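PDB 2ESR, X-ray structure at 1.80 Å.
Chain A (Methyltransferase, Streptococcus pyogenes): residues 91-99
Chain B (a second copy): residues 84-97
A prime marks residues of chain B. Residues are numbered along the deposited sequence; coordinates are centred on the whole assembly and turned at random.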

# COMPACT_ATOMS: atom_id res chain seq x y z
N GLU A 91 1.68 14.76 4.73
CA GLU A 91 2.40 15.53 3.72
C GLU A 91 3.48 14.69 3.05
O GLU A 91 3.62 14.70 1.82
CB GLU A 91 3.02 16.76 4.38
CG GLU A 91 2.01 17.84 4.73
CD GLU A 91 2.48 18.78 5.82
OE1 GLU A 91 3.64 19.24 5.76
OE2 GLU A 91 1.69 19.07 6.74
N ARG A 92 4.24 13.95 3.86
CA ARG A 92 5.30 13.09 3.33
C ARG A 92 4.66 11.98 2.51
O ARG A 92 5.14 11.66 1.42
CB ARG A 92 6.09 12.47 4.49
CG ARG A 92 6.91 13.44 5.31
CD ARG A 92 7.04 12.94 6.75
NE ARG A 92 7.41 11.52 6.82
CZ ARG A 92 7.33 10.79 7.92
NH1 ARG A 92 6.89 11.32 9.05
NH2 ARG A 92 7.70 9.52 7.91
N ALA A 93 3.59 11.40 3.04
CA ALA A 93 2.89 10.32 2.37
C ALA A 93 2.45 10.72 0.96
O ALA A 93 2.72 10.00 0.00
CB ALA A 93 1.67 9.89 3.20
N ILE A 94 1.79 11.87 0.84
CA ILE A 94 1.33 12.33 -0.46
C ILE A 94 2.43 12.38 -1.51
O ILE A 94 2.19 12.11 -2.69
CB ILE A 94 0.64 13.72 -0.33
CG1 ILE A 94 -0.64 13.57 0.49
CG2 ILE A 94 0.32 14.29 -1.71
CD1 ILE A 94 -1.34 14.88 0.81
N ASP A 95 3.66 12.69 -1.10
CA ASP A 95 4.78 12.76 -2.03
C ASP A 95 5.28 11.38 -2.46
O ASP A 95 6.01 11.27 -3.45
CB ASP A 95 5.94 13.54 -1.41
CG ASP A 95 5.65 15.03 -1.31
OD1 ASP A 95 5.38 15.64 -2.37
OD2 ASP A 95 5.69 15.58 -0.19
N CYS A 96 4.88 10.34 -1.74
CA CYS A 96 5.32 8.99 -2.06
C CYS A 96 4.26 8.13 -2.74
O CYS A 96 4.57 7.07 -3.29
CB CYS A 96 5.80 8.30 -0.78
SG CYS A 96 7.16 9.17 0.04
N LEU A 97 3.01 8.59 -2.70
CA LEU A 97 1.90 7.86 -3.32
C LEU A 97 1.96 7.97 -4.84
O LEU A 97 2.47 8.95 -5.37
CB LEU A 97 0.57 8.42 -2.82
CG LEU A 97 0.37 8.38 -1.31
CD1 LEU A 97 -0.93 9.10 -0.94
CD2 LEU A 97 0.35 6.94 -0.84
N THR A 98 1.42 6.98 -5.55
CA THR A 98 1.48 7.02 -7.01
C THR A 98 0.19 6.73 -7.77
O THR A 98 -0.03 7.29 -8.84
CB THR A 98 2.52 6.05 -7.55
OG1 THR A 98 2.08 4.71 -7.31
CG2 THR A 98 3.86 6.27 -6.87
N GLY A 99 -0.64 5.84 -7.24
CA GLY A 99 -1.85 5.49 -7.95
C GLY A 99 -3.00 6.47 -7.77
O GLY A 99 -3.01 7.25 -6.82
N THR B 84 0.25 -1.88 -4.86
CA THR B 84 0.41 -0.56 -4.29
C THR B 84 1.84 -0.07 -4.56
O THR B 84 2.80 -0.62 -4.01
CB THR B 84 0.16 -0.58 -2.78
OG1 THR B 84 -1.18 -1.03 -2.53
CG2 THR B 84 0.33 0.81 -2.18
N LEU B 85 1.96 0.95 -5.40
CA LEU B 85 3.27 1.50 -5.73
C LEU B 85 3.65 2.70 -4.88
O LEU B 85 2.89 3.67 -4.77
CB LEU B 85 3.31 1.90 -7.21
CG LEU B 85 4.59 2.58 -7.71
CD1 LEU B 85 5.79 1.65 -7.55
CD2 LEU B 85 4.41 2.96 -9.17
N LEU B 86 4.82 2.62 -4.26
CA LEU B 86 5.33 3.70 -3.43
C LEU B 86 6.62 4.23 -4.04
O LEU B 86 7.56 3.48 -4.29
CB LEU B 86 5.59 3.21 -2.01
CG LEU B 86 4.37 2.73 -1.22
CD1 LEU B 86 4.81 2.30 0.17
CD2 LEU B 86 3.32 3.84 -1.14
N LYS B 87 6.65 5.54 -4.27
CA LYS B 87 7.80 6.21 -4.86
C LYS B 87 8.69 6.76 -3.75
O LYS B 87 8.58 7.93 -3.37
CB LYS B 87 7.30 7.33 -5.77
CG LYS B 87 8.36 8.26 -6.34
CD LYS B 87 7.69 9.29 -7.25
CE LYS B 87 6.55 10.00 -6.53
NZ LYS B 87 5.64 10.71 -7.47
N MSE B 88 9.56 5.92 -3.22
CA MSE B 88 10.44 6.33 -2.13
C MSE B 88 11.66 5.42 -2.03
O MSE B 88 11.71 4.37 -2.66
CB MSE B 88 9.65 6.33 -0.81
CG MSE B 88 9.08 4.98 -0.40
SE MSE B 88 7.69 5.05 1.01
CE MSE B 88 8.69 5.96 2.37
N GLU B 89 12.65 5.86 -1.26
CA GLU B 89 13.87 5.08 -1.05
C GLU B 89 13.51 3.84 -0.24
O GLU B 89 12.60 3.87 0.58
CB GLU B 89 14.89 5.92 -0.27
CG GLU B 89 15.65 6.92 -1.13
CD GLU B 89 16.64 6.26 -2.07
OE1 GLU B 89 17.53 5.52 -1.57
OE2 GLU B 89 16.54 6.46 -3.29
N ALA B 90 14.23 2.75 -0.48
CA ALA B 90 13.96 1.51 0.23
C ALA B 90 14.08 1.69 1.75
O ALA B 90 13.22 1.23 2.49
CB ALA B 90 14.91 0.41 -0.24
N GLU B 91 15.13 2.37 2.19
CA GLU B 91 15.35 2.60 3.62
C GLU B 91 14.16 3.34 4.24
O GLU B 91 13.70 3.01 5.33
CB GLU B 91 16.62 3.43 3.85
CG GLU B 91 17.86 2.95 3.11
CD GLU B 91 17.99 3.55 1.71
OE1 GLU B 91 17.27 3.10 0.79
OE2 GLU B 91 18.80 4.48 1.54
N ARG B 92 13.66 4.33 3.51
CA ARG B 92 12.52 5.13 3.95
C ARG B 92 11.29 4.22 4.06
O ARG B 92 10.56 4.25 5.05
CB ARG B 92 12.26 6.25 2.94
CG ARG B 92 11.63 7.51 3.51
CD ARG B 92 11.15 8.42 2.37
NE ARG B 92 12.10 8.45 1.26
CZ ARG B 92 11.89 9.09 0.12
NH1 ARG B 92 10.77 9.77 -0.07
NH2 ARG B 92 12.80 9.06 -0.83
N ALA B 93 11.06 3.42 3.02
CA ALA B 93 9.92 2.51 3.00
C ALA B 93 9.92 1.59 4.20
O ALA B 93 8.88 1.34 4.81
CB ALA B 93 9.93 1.69 1.72
N ILE B 94 11.09 1.06 4.55
CA ILE B 94 11.18 0.16 5.68
C ILE B 94 10.79 0.83 6.99
O ILE B 94 10.24 0.19 7.89
CB ILE B 94 12.60 -0.44 5.78
CG1 ILE B 94 12.86 -1.30 4.55
CG2 ILE B 94 12.73 -1.28 7.04
CD1 ILE B 94 14.28 -1.81 4.43
N ASP B 95 11.05 2.13 7.10
CA ASP B 95 10.71 2.87 8.31
C ASP B 95 9.27 3.34 8.35
O ASP B 95 8.80 3.81 9.39
CB ASP B 95 11.63 4.08 8.46
CG ASP B 95 13.00 3.72 9.03
OD1 ASP B 95 13.91 4.57 8.97
OD2 ASP B 95 13.16 2.59 9.53
N CYS B 96 8.54 3.21 7.24
CA CYS B 96 7.16 3.67 7.21
C CYS B 96 6.11 2.57 7.08
O CYS B 96 4.97 2.75 7.51
CB CYS B 96 6.98 4.67 6.07
SG CYS B 96 8.02 6.16 6.22
N LEU B 97 6.48 1.45 6.48
CA LEU B 97 5.54 0.35 6.31
C LEU B 97 5.25 -0.35 7.63
O LEU B 97 6.07 -0.35 8.54
CB LEU B 97 6.09 -0.66 5.29
CG LEU B 97 6.08 -0.17 3.84
CD1 LEU B 97 6.83 -1.15 2.95
CD2 LEU B 97 4.64 -0.03 3.36
O HOH W 1 9.31 10.54 -2.70
O HOH W 2 0.19 4.55 -4.02

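A helix and the residues that follow it in one methyltransferase copy pack against a strand, the loop after it and part of a helix in the second copy, a small contact (436 Å² buried between the two stretches) held by two direct hydrogen bonds and two bridging waters, with two separate cysteine-arginine approaches beside them. Lys87′ N donates to Cys96 O at 2.8 Å in a nearly straight hydrogen bond, with an angle of 169° at the hydrogen. The same carbonyl oxygen, Cys96 O, also receives a CA-H...O contact from Leu86′ CA at 3.5 Å. Two residues after Cys96, Thr98 (chi1 p) directs its CA-to-CB bond toward chain B, and its OG1 donates to Leu85′ O at 2.9 Å. Water 2 donates to that same Leu85′ O (2.9 Å) while accepting from Thr98 N (3.1 Å), so Leu85′ O takes the Thr98 side chain directly and its backbone through the water. Water 1 donates to Lys87′ O (2.8 Å), accepts from Arg92′ NH1 (3.1 Å) and reaches Asp95 O only weakly (3.5 Å). Cys96, which gives up the largest area here, lays SG 3.9 Å from Met88′ CB and 3.7 Å from Arg92′ NH1. The reciprocal pair, Arg92 NH2 and Cys96′ SG, lies at 3.8 Å, with the sulfur at the guanidinium edge. Leu97 directs its CA-to-CB bond away, as Leu86′ does overall although its CB touches chain A; yet their ends approach, Leu97 CD2 to Leu86′ CD2, at 4.3 Å.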